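Deoxyribose-phosphate aldolase (Toxoplasma gondii, PDB 4EIV) belongs to the deoxyribose-phosphate aldolase family of enzymes and folds as an eight-stranded parallel beta/alpha (TIM) barrel. Local coordinates at residues Gly38-Asn41 with Glu42-Ala45; Leu120-Trp123 with Arg124-Asn127; Val141-Val144 with Lys145-Val148. All coordinates share one frame; numbering follows the deposited sequence.

Contact 1: Gly38-Asn41 with Glu42-Ala45; sequences GETN and ESVA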
loop_
_atom_site.group_PDB
_atom_site.type_symbol
_atom_site.label_atom_id
_atom_site.label_comp_id
_atom_site.label_asym_id
_atom_site.label_seq_id
_atom_site.Cartn_x
_atom_site.Cartn_y
_atom_site.Cartn_z
ATOM N N GLY A 38 -1.460 -17.013 -31.006
ATOM C CA GLY A 38 -1.898 -18.399 -30.834
ATOM C C GLY A 38 -2.852 -18.687 -29.679
ATOM O O GLY A 38 -3.240 -19.841 -29.487
ATOM N N GLU A 39 -3.250 -17.674 -28.905
ATOM C CA GLU A 39 -4.199 -17.912 -27.821
ATOM C C GLU A 39 -5.505 -18.501 -28.357
ATOM O O GLU A 39 -5.888 -18.276 -29.512
ATOM C CB GLU A 39 -4.541 -16.638 -27.049
ATOM C CG GLU A 39 -3.376 -15.863 -26.485
ATOM C CD GLU A 39 -2.486 -16.638 -25.533
ATOM O OE1 GLU A 39 -2.968 -17.555 -24.826
ATOM O OE2 GLU A 39 -1.302 -16.249 -25.439
ATOM N N THR A 40 -6.180 -19.240 -27.481
ATOM C CA THR A 40 -7.465 -19.870 -27.754
ATOM C C THR A 40 -8.369 -19.601 -26.562
ATOM O O THR A 40 -7.897 -19.130 -25.523
ATOM C CB THR A 40 -7.323 -21.407 -27.881
ATOM O OG1 THR A 40 -6.767 -21.932 -26.668
ATOM C CG2 THR A 40 -6.433 -21.794 -29.057
ATOM N N ASN A 41 -9.656 -19.912 -26.688
ATOM C CA ASN A 41 -10.571 -19.793 -25.543
ATOM C C ASN A 41 -10.029 -20.567 -24.350
ATOM O O ASN A 41 -10.082 -20.087 -23.215
ATOM C CB ASN A 41 -11.959 -20.328 -25.880
ATOM C CG ASN A 41 -12.753 -19.400 -26.775
ATOM O OD1 ASN A 41 -12.342 -18.274 -27.054
ATOM N ND2 ASN A 41 -13.900 -19.874 -27.232
ATOM N N GLU A 42 -9.482 -21.750 -24.632
ATOM C CA GLU A 42 -8.949 -22.639 -23.606
ATOM C C GLU A 42 -7.739 -22.040 -22.888
ATOM O O GLU A 42 -7.656 -22.087 -21.654
ATOM C CB GLU A 42 -8.593 -24.014 -24.209
ATOM C CG GLU A 42 -9.798 -24.894 -24.636
ATOM C CD GLU A 42 -10.574 -24.407 -25.873
ATOM O OE1 GLU A 42 -11.781 -24.731 -25.947
ATOM O OE2 GLU A 42 -10.003 -23.734 -26.769
ATOM N N SER A 43 -6.809 -21.457 -23.643
ATOM C CA SER A 43 -5.620 -20.867 -23.015
ATOM C C SER A 43 -5.994 -19.626 -22.217
ATOM O O SER A 43 -5.471 -19.406 -21.115
ATOM C CB SER A 43 -4.524 -20.556 -24.037
ATOM O OG SER A 43 -4.904 -19.515 -24.913
ATOM N N VAL A 44 -6.904 -18.822 -22.764
ATOM C CA VAL A 44 -7.361 -17.618 -22.080
ATOM C C VAL A 44 -8.120 -17.993 -20.801
ATOM O O VAL A 44 -7.895 -17.400 -19.747
ATOM C CB VAL A 44 -8.185 -16.701 -23.019
ATOM C CG1 VAL A 44 -8.847 -15.559 -22.252
ATOM C CG2 VAL A 44 -7.294 -16.159 -24.131
ATOM N N ALA A 45 -8.977 -19.006 -20.880
ATOM C CA ALA A 45 -9.710 -19.455 -19.706
ATOM C C ALA A 45 -8.747 -19.899 -18.604
ATOM O O ALA A 45 -8.948 -19.579 -17.438
ATOM C CB ALA A 45 -10.664 -20.601 -20.067
HETATM O O HOH W 1 -6.699 -24.587 -27.198
#
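The chain runs from the loop at Thr40 into the first turn of helix 41-52, where Val44 N donates to Thr40 O at 2.9 Å and Ala45 N donates to Asn41 O at 2.8 Å. Thr40 is the N-cap and pairs with Ser43 in a capping box. Ser43 N donates to Thr40 OG1 at 3.1 Å. In return, Thr40 N donates to Ser43 OG at 2.9 Å, almost straight at 175°. A chi1 near +60° in both residues swings each hydroxyl back over its own backbone, where it meets the other residue's N-H. Glu39 reaches the box from before the cap. Its side chain curls back to bring OE1 to 2.8 Å from Ser43 OG, while OE2 bonds to Thr36 OG1. On the apolar side Glu39 CB lies 4.0 Å from Val44 CG2, and Phe66, Phe69 and Ile70 pack around Val44. Water 1 bonds to Thr40 OG1 and only weakly to Glu42 OE2. Thr40 OG1 thus satisfies Ser43 N, a first-turn N-H with no helical carbonyl before it. The negative carboxylates of Glu39 and Glu42 near the helix N-terminus probably interact favourably with its dipole.

Contact 2: Leu120-Trp123 with Arg124-Asn127; sequences LIDW and RRMN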
loop_
_atom_site.group_PDB
_atom_site.type_symbol
_atom_site.label_atom_id
_atom_site.label_comp_id
_atom_site.label_asym_id
_atom_site.label_seq_id
_atom_site.Cartn_x
_atom_site.Cartn_y
_atom_site.Cartn_z
ATOM N N LEU A 120 0.180 0.105 -27.969
ATOM C CA LEU A 120 1.574 0.086 -28.381
ATOM C C LEU A 120 1.818 1.233 -29.357
ATOM O O LEU A 120 0.990 1.503 -30.210
ATOM C CB LEU A 120 1.915 -1.262 -29.010
ATOM C CG LEU A 120 3.339 -1.563 -29.478
ATOM C CD1 LEU A 120 4.344 -1.431 -28.313
ATOM C CD2 LEU A 120 3.436 -2.937 -30.106
ATOM N N ILE A 121 2.946 1.908 -29.197
ATOM C CA ILE A 121 3.354 2.956 -30.108
ATOM C C ILE A 121 4.088 2.394 -31.331
ATOM O O ILE A 121 4.575 1.258 -31.315
ATOM C CB ILE A 121 4.260 4.021 -29.401
ATOM C CG1 ILE A 121 5.597 3.427 -28.946
ATOM C CG2 ILE A 121 3.518 4.668 -28.238
ATOM C CD1 ILE A 121 6.658 4.492 -28.562
ATOM N N ASP A 122 4.264 3.238 -32.349
ATOM C CA ASP A 122 5.075 2.883 -33.519
ATOM C C ASP A 122 6.508 3.222 -33.111
ATOM O O ASP A 122 7.091 4.235 -33.493
ATOM C CB ASP A 122 4.614 3.679 -34.753
ATOM C CG ASP A 122 5.147 3.103 -36.067
ATOM O OD1 ASP A 122 6.044 2.213 -36.048
ATOM O OD2 ASP A 122 4.654 3.545 -37.137
ATOM N N TRP A 123 7.104 2.321 -32.338
ATOM C CA TRP A 123 8.414 2.565 -31.736
ATOM C C TRP A 123 9.519 2.654 -32.792
ATOM O O TRP A 123 10.511 3.350 -32.602
ATOM C CB TRP A 123 8.739 1.473 -30.697
ATOM C CG TRP A 123 8.595 0.083 -31.228
ATOM C CD1 TRP A 123 7.467 -0.741 -31.182
ATOM C CD2 TRP A 123 9.605 -0.669 -31.867
ATOM N NE1 TRP A 123 7.736 -1.920 -31.772
ATOM C CE2 TRP A 123 9.044 -1.923 -32.196
ATOM C CE3 TRP A 123 10.918 -0.400 -32.220
ATOM C CZ2 TRP A 123 9.763 -2.900 -32.852
ATOM C CZ3 TRP A 123 11.655 -1.390 -32.854
ATOM C CH2 TRP A 123 11.068 -2.614 -33.178
ATOM N N ARG A 124 9.311 1.997 -33.929
ATOM C CA ARG A 124 10.323 2.036 -34.985
ATOM C C ARG A 124 10.563 3.445 -35.493
ATOM O O ARG A 124 11.678 3.804 -35.910
ATOM C CB ARG A 124 9.909 1.125 -36.143
ATOM C CG ARG A 124 10.040 -0.343 -35.840
ATOM C CD ARG A 124 9.570 -1.184 -37.025
ATOM N NE ARG A 124 9.705 -2.597 -36.761
ATOM C CZ ARG A 124 8.828 -3.348 -36.106
ATOM N NH1 ARG A 124 7.691 -2.824 -35.659
ATOM N NH2 ARG A 124 9.097 -4.637 -35.925
ATOM N N ARG A 125 9.521 4.276 -35.475
ATOM C CA ARG A 125 9.652 5.617 -36.004
ATOM C C ARG A 125 10.691 6.463 -35.288
ATOM O O ARG A 125 11.324 7.329 -35.886
ATOM C CB ARG A 125 8.301 6.309 -35.972
ATOM C CG ARG A 125 7.213 5.646 -36.802
ATOM C CD ARG A 125 7.443 5.811 -38.283
ATOM N NE ARG A 125 6.383 5.161 -39.050
ATOM C CZ ARG A 125 6.235 5.301 -40.360
ATOM N NH1 ARG A 125 5.248 4.686 -41.002
ATOM N NH2 ARG A 125 7.068 6.082 -41.028
ATOM N N MET A 126 10.883 6.187 -34.003
ATOM C CA MET A 126 11.885 6.892 -33.204
ATOM C C MET A 126 13.309 6.644 -33.703
ATOM O O MET A 126 14.202 7.486 -33.518
ATOM C CB MET A 126 11.776 6.464 -31.738
ATOM C CG MET A 126 10.440 6.756 -31.087
ATOM S SD MET A 126 9.998 8.500 -30.988
ATOM C CE MET A 126 11.221 8.985 -29.787
ATOM N N ASN A 127 13.530 5.499 -34.329
ATOM C CA ASN A 127 14.838 5.176 -34.870
ATOM C C ASN A 127 15.145 5.938 -36.160
ATOM O O ASN A 127 16.316 6.186 -36.467
ATOM C CB ASN A 127 14.946 3.677 -35.190
ATOM C CG ASN A 127 14.800 2.785 -33.971
ATOM O OD1 ASN A 127 15.154 3.158 -32.852
ATOM N ND2 ASN A 127 14.296 1.558 -34.202
HETATM O O HOH W 2 6.847 -0.023 -34.740
HETATM O O HOH W 3 3.958 2.497 -39.520
#
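Arg124 lies over the indole of Trp123, its neighbour in the chain, at the start of the short, weakly bonded helix 124-128. Its CB is 4.0 Å from Asp122 OD1. CG sits over the ring face in a CH-pi contact, 3.6 Å from the centroid of the six-membered ring. The chain runs extended from CG to NE (chi2 178°, chi3 179°), which carries the guanidinium on across the same indole. NE is 3.8 Å from Trp123 CH2. CZ is closer, 3.4 Å from Trp123 CZ2, and this ring carbon lies beneath the centre of the guanidinium face. The two planes are 35° apart, so they are tilted rather than stacked flat. At the tip, NH2 makes a salt bridge to Glu94, and NH1 donates to water 2, which also bonds to Arg124 N and Asp122 OD1.

Asp122 is the centre of an inverse gamma turn in the loop leaving barrel strand 116-120. Arg125 NE donates to its OD2 at 3.0 Å in a salt bridge. The oxygen is in the guanidinium plane, but the NE comes from above the carboxylate plane. Water 3 links Asp122 OD2 to Arg125 NH1, and Glu128 takes Arg125 NH2. Arg125 N also donates to Asp122 O at 3.1 Å. Asp122 probably offsets charge mainly on Arg125, since its carboxylate meets the Arg124 guanidinium only through water.

Contact 3: Val141-Val144 with Lys145-Val148; sequences VSEV and KKVV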
loop_
_atom_site.group_PDB
_atom_site.type_symbol
_atom_site.label_atom_id
_atom_site.label_comp_id
_atom_site.label_asym_id
_atom_site.label_seq_id
_atom_site.Cartn_x
_atom_site.Cartn_y
_atom_site.Cartn_z
ATOM N N VAL A 141 -1.813 8.615 -29.429
ATOM C CA VAL A 141 -2.256 8.577 -28.041
ATOM C C VAL A 141 -3.445 9.514 -27.822
ATOM O O VAL A 141 -4.435 9.131 -27.177
ATOM C CB VAL A 141 -1.104 8.883 -27.065
ATOM C CG1 VAL A 141 -1.596 8.936 -25.602
ATOM C CG2 VAL A 141 -0.040 7.829 -27.143
ATOM N N SER A 142 -3.379 10.724 -28.353
ATOM C CA SER A 142 -4.492 11.662 -28.149
ATOM C C SER A 142 -5.802 11.217 -28.820
ATOM O O SER A 142 -6.887 11.454 -28.280
ATOM C CB SER A 142 -4.114 13.088 -28.577
ATOM O OG SER A 142 -3.816 13.185 -29.959
ATOM N N GLU A 143 -5.703 10.619 -30.003
ATOM C CA GLU A 143 -6.863 10.078 -30.691
ATOM C C GLU A 143 -7.472 8.888 -29.970
ATOM O O GLU A 143 -8.688 8.789 -29.845
ATOM C CB GLU A 143 -6.513 9.751 -32.142
ATOM C CG GLU A 143 -6.349 11.026 -32.978
ATOM C CD GLU A 143 -7.629 11.806 -33.097
ATOM O OE1 GLU A 143 -7.605 13.035 -32.839
ATOM O OE2 GLU A 143 -8.672 11.174 -33.398
ATOM N N VAL A 144 -6.620 7.987 -29.483
ATOM C CA VAL A 144 -7.121 6.841 -28.731
ATOM C C VAL A 144 -7.737 7.310 -27.408
ATOM O O VAL A 144 -8.792 6.802 -26.979
ATOM C CB VAL A 144 -6.009 5.775 -28.527
ATOM C CG1 VAL A 144 -6.479 4.650 -27.577
ATOM C CG2 VAL A 144 -5.606 5.185 -29.879
ATOM N N LYS A 145 -7.088 8.259 -26.740
ATOM C CA LYS A 145 -7.645 8.772 -25.459
ATOM C C LYS A 145 -9.048 9.348 -25.619
ATOM O O LYS A 145 -9.856 9.232 -24.712
ATOM C CB LYS A 145 -6.716 9.807 -24.810
ATOM C CG LYS A 145 -7.119 10.280 -23.397
ATOM C CD LYS A 145 -7.384 9.172 -22.367
ATOM C CE LYS A 145 -7.900 9.726 -21.018
ATOM N NZ LYS A 145 -8.252 8.652 -19.994
ATOM N N LYS A 146 -9.334 9.949 -26.769
ATOM C CA LYS A 146 -10.668 10.499 -27.031
ATOM C C LYS A 146 -11.754 9.431 -26.956
ATOM O O LYS A 146 -12.860 9.707 -26.486
ATOM C CB LYS A 146 -10.730 11.156 -28.416
ATOM C CG LYS A 146 -10.029 12.502 -28.534
ATOM C CD LYS A 146 -10.182 13.059 -29.951
ATOM C CE LYS A 146 -9.408 14.355 -30.142
ATOM N NZ LYS A 146 -9.437 14.801 -31.572
ATOM N N VAL A 147 -11.451 8.228 -27.440
ATOM C CA VAL A 147 -12.439 7.152 -27.434
ATOM C C VAL A 147 -12.478 6.372 -26.134
ATOM O O VAL A 147 -13.500 5.789 -25.798
ATOM C CB VAL A 147 -12.294 6.193 -28.669
ATOM C CG1 VAL A 147 -12.409 7.002 -29.989
ATOM C CG2 VAL A 147 -11.031 5.408 -28.639
ATOM N N VAL A 148 -11.377 6.349 -25.388
ATOM C CA VAL A 148 -11.368 5.649 -24.104
ATOM C C VAL A 148 -12.112 6.469 -23.047
ATOM O O VAL A 148 -12.686 5.918 -22.102
ATOM C CB VAL A 148 -9.950 5.340 -23.634
ATOM C CG1 VAL A 148 -9.204 4.491 -24.669
ATOM C CG2 VAL A 148 -9.227 6.589 -23.319
#
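Helix 130-148 is one of the outer helices of the beta/alpha barrel, and its last two turns bring Glu143 against Lys146 and Val144 against Val148. The Glu143 and Lys146 side chains lie side by side and point the same way. Lys146 NZ donates to Glu143 OE1 at 2.8 Å in a salt bridge. The ammonium comes in on the syn side of the carboxylate, 24° out of its plane. The lysine is extended beyond CG, and the glutamate bends at chi2 (-64°) to bring its carboxylate round to it. Further back along the lysine, CE is 3.5 Å from Glu143 OE1 and CG is 3.3 Å from Ser142 O, so the aliphatic part lies along the helix surface. Pro99 touches Glu143.

After strand 116-120 and the short helix 124-128, this helix leads back to strand 152-156. Val141 and Val144 face that strand, and Val144 and Val147 meet helix 99-111. Val144 packs on Leu153 of the strand and on Val102 and Ser103 of the neighbouring helix. Its CG1 reaches Val148 CG1 at 4.0 Å, one turn on. Val141 rests on Leu153 and Val155, and Val147 touches Val107.

The backbone bonds change toward the helix end. Lys145 N donates to Val141 O at 2.8 Å and Lys146 N to Ser142 O at 3.2 Å. Val144 O then takes two donors: Val148 N at 3.1 Å, and Val147 N in a weaker, more bent bond. Val148 CG1 also lies 3.3 Å from this oxygen. The far end of Lys145 leads away from the earlier turn. Its NZ bonds to Gly149 O, just past the helix, and makes a salt bridge to Asp181.

How the contacts relate
All three contacts are local, and each is partly buried and lies in the outer part of the barrel. Contacts 1 and 2 mark the starts of helices 41-52 and 124-128. Each joins the loop after a barrel strand to the first turn of the helix that follows. Contact 3 is at the C-terminal end of helix 130-148. Contact 1 works through hydroxyls and backbone N-H groups, contact 2 through charge and an aromatic face, and contact 3 through a surface ion pair and buried valines. Contacts 2 and 3 are on successive helices, with nearest atoms about 5 Å apart but not touching. Contact 1 is remote, its centre 28 to 29 Å from theirs.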